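Local coordinates for invasion protein INVA (Salmonella enterica, PDB 2X49) that takes part in Salmonella's invasion of the intestinal epithelium as a type III secretion export apparatus protein, represented here by its C-terminal domain, at residues M222-Y225 with I226-F230; R32-F35 with F36-G40. All coordinates share one frame; numbering follows the deposited sequence.

Contact 1 of 2, residues M222-Y225 with I226-F230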
loop_
_atom_site.group_PDB
_atom_site.type_symbol
_atom_site.label_atom_id
_atom_site.label_comp_id
_atom_site.label_asym_id
_atom_site.label_seq_id
_atom_site.Cartn_x
_atom_site.Cartn_y
_atom_site.Cartn_z
ATOM N N MET A 222 3.053 -15.526 5.019
ATOM C CA MET A 222 3.477 -14.240 5.615
ATOM C C MET A 222 2.353 -13.552 6.350
ATOM O O MET A 222 2.448 -12.385 6.711
ATOM C CB MET A 222 4.037 -13.294 4.533
ATOM C CG MET A 222 5.375 -13.743 3.952
ATOM S SD MET A 222 6.686 -14.214 5.116
ATOM C CE MET A 222 7.070 -12.550 5.726
ATOM N N ALA A 223 1.267 -14.278 6.544
ATOM C CA ALA A 223 0.042 -13.674 7.071
ATOM C C ALA A 223 0.217 -12.748 8.303
ATOM O O ALA A 223 -0.261 -11.604 8.352
ATOM C CB ALA A 223 -1.008 -14.731 7.368
ATOM N N ARG A 224 0.972 -13.251 9.258
ATOM C CA ARG A 224 1.197 -12.524 10.483
ATOM C C ARG A 224 1.805 -11.164 10.200
ATOM O O ARG A 224 1.443 -10.163 10.787
ATOM C CB ARG A 224 2.114 -13.320 11.413
ATOM C CG ARG A 224 2.609 -12.545 12.583
ATOM C CD ARG A 224 3.492 -13.441 13.439
ATOM N NE ARG A 224 4.006 -12.734 14.607
ATOM C CZ ARG A 224 4.383 -13.324 15.736
ATOM N NH1 ARG A 224 4.319 -14.649 15.874
ATOM N NH2 ARG A 224 4.832 -12.586 16.734
ATOM N N TYR A 225 2.711 -11.165 9.249
ATOM C CA TYR A 225 3.516 -9.950 8.928
ATOM C C TYR A 225 2.723 -8.938 8.128
ATOM O O TYR A 225 2.892 -7.730 8.251
ATOM C CB TYR A 225 4.830 -10.366 8.252
ATOM C CG TYR A 225 5.625 -11.202 9.228
ATOM C CD1 TYR A 225 6.429 -10.597 10.188
ATOM C CD2 TYR A 225 5.507 -12.576 9.256
ATOM C CE1 TYR A 225 7.098 -11.361 11.178
ATOM C CE2 TYR A 225 6.171 -13.344 10.210
ATOM C CZ TYR A 225 6.964 -12.728 11.184
ATOM O OH TYR A 225 7.640 -13.450 12.149
ATOM N N ILE A 226 1.838 -9.471 7.310
ATOM C CA ILE A 226 0.940 -8.642 6.514
ATOM C C ILE A 226 -0.014 -7.928 7.451
ATOM O O ILE A 226 -0.221 -6.729 7.401
ATOM C CB ILE A 226 0.200 -9.497 5.464
ATOM C CG1 ILE A 226 1.195 -9.893 4.364
ATOM C CG2 ILE A 226 -0.983 -8.743 4.811
ATOM C CD1 ILE A 226 0.753 -10.995 3.390
ATOM N N CYS A 227 -0.574 -8.715 8.340
ATOM C CA CYS A 227 -1.575 -8.186 9.224
ATOM C C CYS A 227 -0.933 -7.040 10.105
ATOM O O CYS A 227 -1.466 -5.933 10.234
ATOM C CB CYS A 227 -2.190 -9.337 10.005
ATOM S SG CYS A 227 -3.406 -8.948 11.257
ATOM N N HIS A 228 0.212 -7.364 10.654
ATOM C CA HIS A 228 0.890 -6.460 11.636
ATOM C C HIS A 228 1.254 -5.140 10.979
ATOM O O HIS A 228 1.258 -4.057 11.595
ATOM C CB HIS A 228 2.124 -7.127 12.242
ATOM C CG HIS A 228 1.810 -7.984 13.420
ATOM N ND1 HIS A 228 1.100 -9.139 13.532
ATOM C CD2 HIS A 228 2.268 -7.685 14.687
ATOM C CE1 HIS A 228 1.130 -9.504 14.859
ATOM N NE2 HIS A 228 1.830 -8.605 15.533
ATOM N N LYS A 229 1.528 -5.230 9.702
ATOM C CA LYS A 229 1.901 -4.040 8.916
ATOM C C LYS A 229 0.729 -3.106 8.681
ATOM O O LYS A 229 0.824 -1.896 8.867
ATOM C CB LYS A 229 2.528 -4.410 7.569
ATOM C CG LYS A 229 3.189 -3.177 6.933
ATOM C CD LYS A 229 3.787 -3.467 5.605
ATOM C CE LYS A 229 4.086 -2.163 4.875
ATOM N NZ LYS A 229 2.871 -1.509 4.326
ATOM N N PHE A 230 -0.375 -3.682 8.252
ATOM C CA PHE A 230 -1.553 -2.907 7.901
ATOM C C PHE A 230 -2.232 -2.298 9.096
ATOM O O PHE A 230 -2.824 -1.230 9.022
ATOM C CB PHE A 230 -2.562 -3.690 7.070
ATOM C CG PHE A 230 -2.238 -3.690 5.594
ATOM C CD1 PHE A 230 -2.610 -2.664 4.775
ATOM C CD2 PHE A 230 -1.597 -4.807 5.047
ATOM C CE1 PHE A 230 -2.298 -2.698 3.427
ATOM C CE2 PHE A 230 -1.284 -4.835 3.714
ATOM C CZ PHE A 230 -1.638 -3.814 2.913
#

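Contact 2 of 2, residues R32-F35 with F36-G40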
loop_
_atom_site.group_PDB
_atom_site.type_symbol
_atom_site.label_atom_id
_atom_site.label_comp_id
_atom_site.label_asym_id
_atom_site.label_seq_id
_atom_site.Cartn_x
_atom_site.Cartn_y
_atom_site.Cartn_z
ATOM N N ARG A 32 13.732 8.052 2.733
ATOM C CA ARG A 32 14.583 6.928 2.271
ATOM C C ARG A 32 14.847 5.967 3.392
ATOM O O ARG A 32 14.716 4.752 3.218
ATOM C CB ARG A 32 15.903 7.367 1.633
ATOM C CG ARG A 32 15.659 8.099 0.341
ATOM C CD ARG A 32 16.936 8.552 -0.288
ATOM N NE ARG A 32 17.486 7.440 -1.056
ATOM C CZ ARG A 32 18.770 7.179 -1.257
ATOM N NH1 ARG A 32 19.728 7.926 -0.733
ATOM N NH2 ARG A 32 19.093 6.142 -1.998
ATOM N N SER A 33 15.154 6.481 4.561
ATOM C CA SER A 33 15.514 5.590 5.659
ATOM C C SER A 33 14.316 4.817 6.149
ATOM O O SER A 33 14.392 3.602 6.420
ATOM C CB SER A 33 16.204 6.335 6.822
ATOM O OG SER A 33 15.415 7.395 7.275
ATOM N N GLN A 34 13.194 5.514 6.259
ATOM C CA GLN A 34 11.951 4.900 6.792
ATOM C C GLN A 34 11.379 3.871 5.815
ATOM O O GLN A 34 10.852 2.835 6.230
ATOM C CB GLN A 34 10.886 5.909 7.188
ATOM C CG GLN A 34 9.828 5.240 8.077
ATOM C CD GLN A 34 10.402 4.715 9.415
ATOM O OE1 GLN A 34 11.215 5.375 10.061
ATOM N NE2 GLN A 34 9.944 3.538 9.846
ATOM N N PHE A 35 11.516 4.138 4.516
ATOM C CA PHE A 35 10.952 3.250 3.523
ATOM C C PHE A 35 11.697 1.940 3.614
ATOM O O PHE A 35 11.118 0.873 3.537
ATOM C CB PHE A 35 10.991 3.818 2.095
ATOM C CG PHE A 35 10.145 3.079 1.091
ATOM C CD1 PHE A 35 8.836 3.418 0.863
ATOM C CD2 PHE A 35 10.657 2.015 0.378
ATOM C CE1 PHE A 35 8.054 2.748 -0.070
ATOM C CE2 PHE A 35 9.838 1.368 -0.545
ATOM C CZ PHE A 35 8.580 1.740 -0.745
ATOM N N PHE A 36 12.995 2.049 3.786
ATOM C CA PHE A 36 13.890 0.849 3.928
ATOM C C PHE A 36 13.480 0.010 5.141
ATOM O O PHE A 36 13.370 -1.232 5.101
ATOM C CB PHE A 36 15.340 1.235 3.969
ATOM C CG PHE A 36 16.255 0.073 4.079
ATOM C CD1 PHE A 36 16.199 -0.920 3.147
ATOM C CD2 PHE A 36 17.159 -0.006 5.099
ATOM C CE1 PHE A 36 17.033 -1.998 3.228
ATOM C CE2 PHE A 36 17.987 -1.094 5.209
ATOM C CZ PHE A 36 17.901 -2.083 4.262
ATOM N N ILE A 37 13.205 0.704 6.212
ATOM C CA ILE A 37 12.773 0.028 7.463
ATOM C C ILE A 37 11.477 -0.700 7.243
ATOM O O ILE A 37 11.297 -1.864 7.598
ATOM C CB ILE A 37 12.672 1.006 8.630
ATOM C CG1 ILE A 37 14.089 1.392 9.049
ATOM C CG2 ILE A 37 12.057 0.334 9.854
ATOM C CD1 ILE A 37 14.220 2.623 9.955
ATOM N N ASP A 38 10.582 0.012 6.584
ATOM C CA ASP A 38 9.156 -0.381 6.487
ATOM C C ASP A 38 8.927 -1.488 5.467
ATOM O O ASP A 38 8.040 -2.326 5.629
ATOM C CB ASP A 38 8.200 0.772 6.208
ATOM C CG ASP A 38 8.024 1.730 7.381
ATOM O OD1 ASP A 38 8.463 1.436 8.519
ATOM O OD2 ASP A 38 7.363 2.762 7.101
ATOM N N TYR A 39 9.703 -1.458 4.404
ATOM C CA TYR A 39 9.482 -2.343 3.239
ATOM C C TYR A 39 10.653 -3.244 2.857
ATOM O O TYR A 39 10.470 -4.218 2.084
ATOM C CB TYR A 39 9.036 -1.520 2.011
ATOM C CG TYR A 39 7.696 -0.890 2.213
ATOM C CD1 TYR A 39 6.526 -1.637 2.142
ATOM C CD2 TYR A 39 7.597 0.445 2.574
ATOM C CE1 TYR A 39 5.308 -1.083 2.399
ATOM C CE2 TYR A 39 6.347 1.030 2.828
ATOM C CZ TYR A 39 5.223 0.268 2.715
ATOM O OH TYR A 39 4.027 0.851 2.987
ATOM N N GLY A 40 11.827 -2.940 3.354
ATOM C CA GLY A 40 13.003 -3.774 3.155
ATOM C C GLY A 40 13.757 -3.573 1.877
ATOM O O GLY A 40 14.647 -4.353 1.538
#

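Contact 1 of 2, residues M222-Y225 with I226-F230
M222 and I226 meet at the start of helix 223-231, where M222 holds the N-cap position and its carbonyl O takes the first i to i+4 hydrogen bond, from I226 N at 3.0 Å. The bond after it is as regular, with C227 N reaching A223 O at 2.9 Å. On the buried side the packing is close: the I226 side chain runs back along the helix toward the cap, CG1 lying 3.6 Å from M222 O and CD1 4.2 Å from M222 CB. The M222 chain bends at chi2 and chi3, which turns the end of the side chain away from I226; the side chain packs on L196 and I197 of helix 194-204. I226 continues the apolar layer onto V189 and onto L316 of strand 314-317.

The other side is looser and exposed. With CG anti to the backbone N (chi1 169°), R224 lays CG alongside the imidazole, 3.8 Å from H228 ND1, and the chain then runs extended to NE. Guanidinium and imidazole planes differ by 29°. The firmer tie on this side is through the backbone: R224 O accepts a bond from H228 N and, lying at the edge of the imidazole near its plane, a weak second one from H228 ND1 at 2.9 Å, with an N-H...O angle of only 128°. Y225 is exposed too, though its side chain touches L196 and N193. K229 N closes the turn less directly, approaching Y225 O from above the carbonyl plane. Between these two sides, C227 SG is a ligand of a bound mercury ion.

Contact 2 of 2, residues R32-F35 with F36-G40
Successive i to i+4 backbone hydrogen bonds carry helix 27-39 through its last turns, among them Y39 N to F35 O at 2.9 Å and finally G40 N to F36 O, where G40 leaves helical geometry with a positive phi of 84°. Among the side chains, F35 and Y39 form an aromatic pair. Y39 CD2 sits over the centre of the F35 ring, 3.5 Å from F35 CE1, while the ring planes are inclined by 35°, an oblique pairing with the centroids 4.6 Å apart. F35 CG lies anti to its backbone N and Y39 CG beside its own, which brings the two rings together one turn apart. On a more polar flank, Q34 folds at chi2 (63°) to carry its amide forward along the helix toward D38, and NE2 donates to D38 OD1 at 2.9 Å. That acceptor lies near the amide plane, but the carboxylate is met from above its own plane. D38 OD2 is hydrogen-bonded to Y130 OH of helix 125-139. I37 CG2 brushes Q34 NE2 at 3.8 Å. The F35-Y39 pair faces helix 125-139, with F35 on L137 and Y39 on A134, while F36 makes cation-pi contacts with R42, just past the helix end, and with R192, between helices 174-185 and 194-204.

Contact 2 comes first along the chain, on helix 27-39, and contact 1 much later, on helix 223-231; their centres are about 16 Å apart. Helix 27-39 precedes strand 46-50 of the mixed four-stranded sheet, whereas helix 223-231 leads into strand 236-240 of the parallel sheet that also contains strand 314-317. The two helices are joined directly: K229 NZ lies 2.9 Å from Y39 OH, a probable hydrogen bond, and the same ammonium also donates to R188 O. R192, near R188 in sequence, holds F36 O and I37 O. Parts of the cytoplasmic export domain far apart in sequence are thus tied together around these helices.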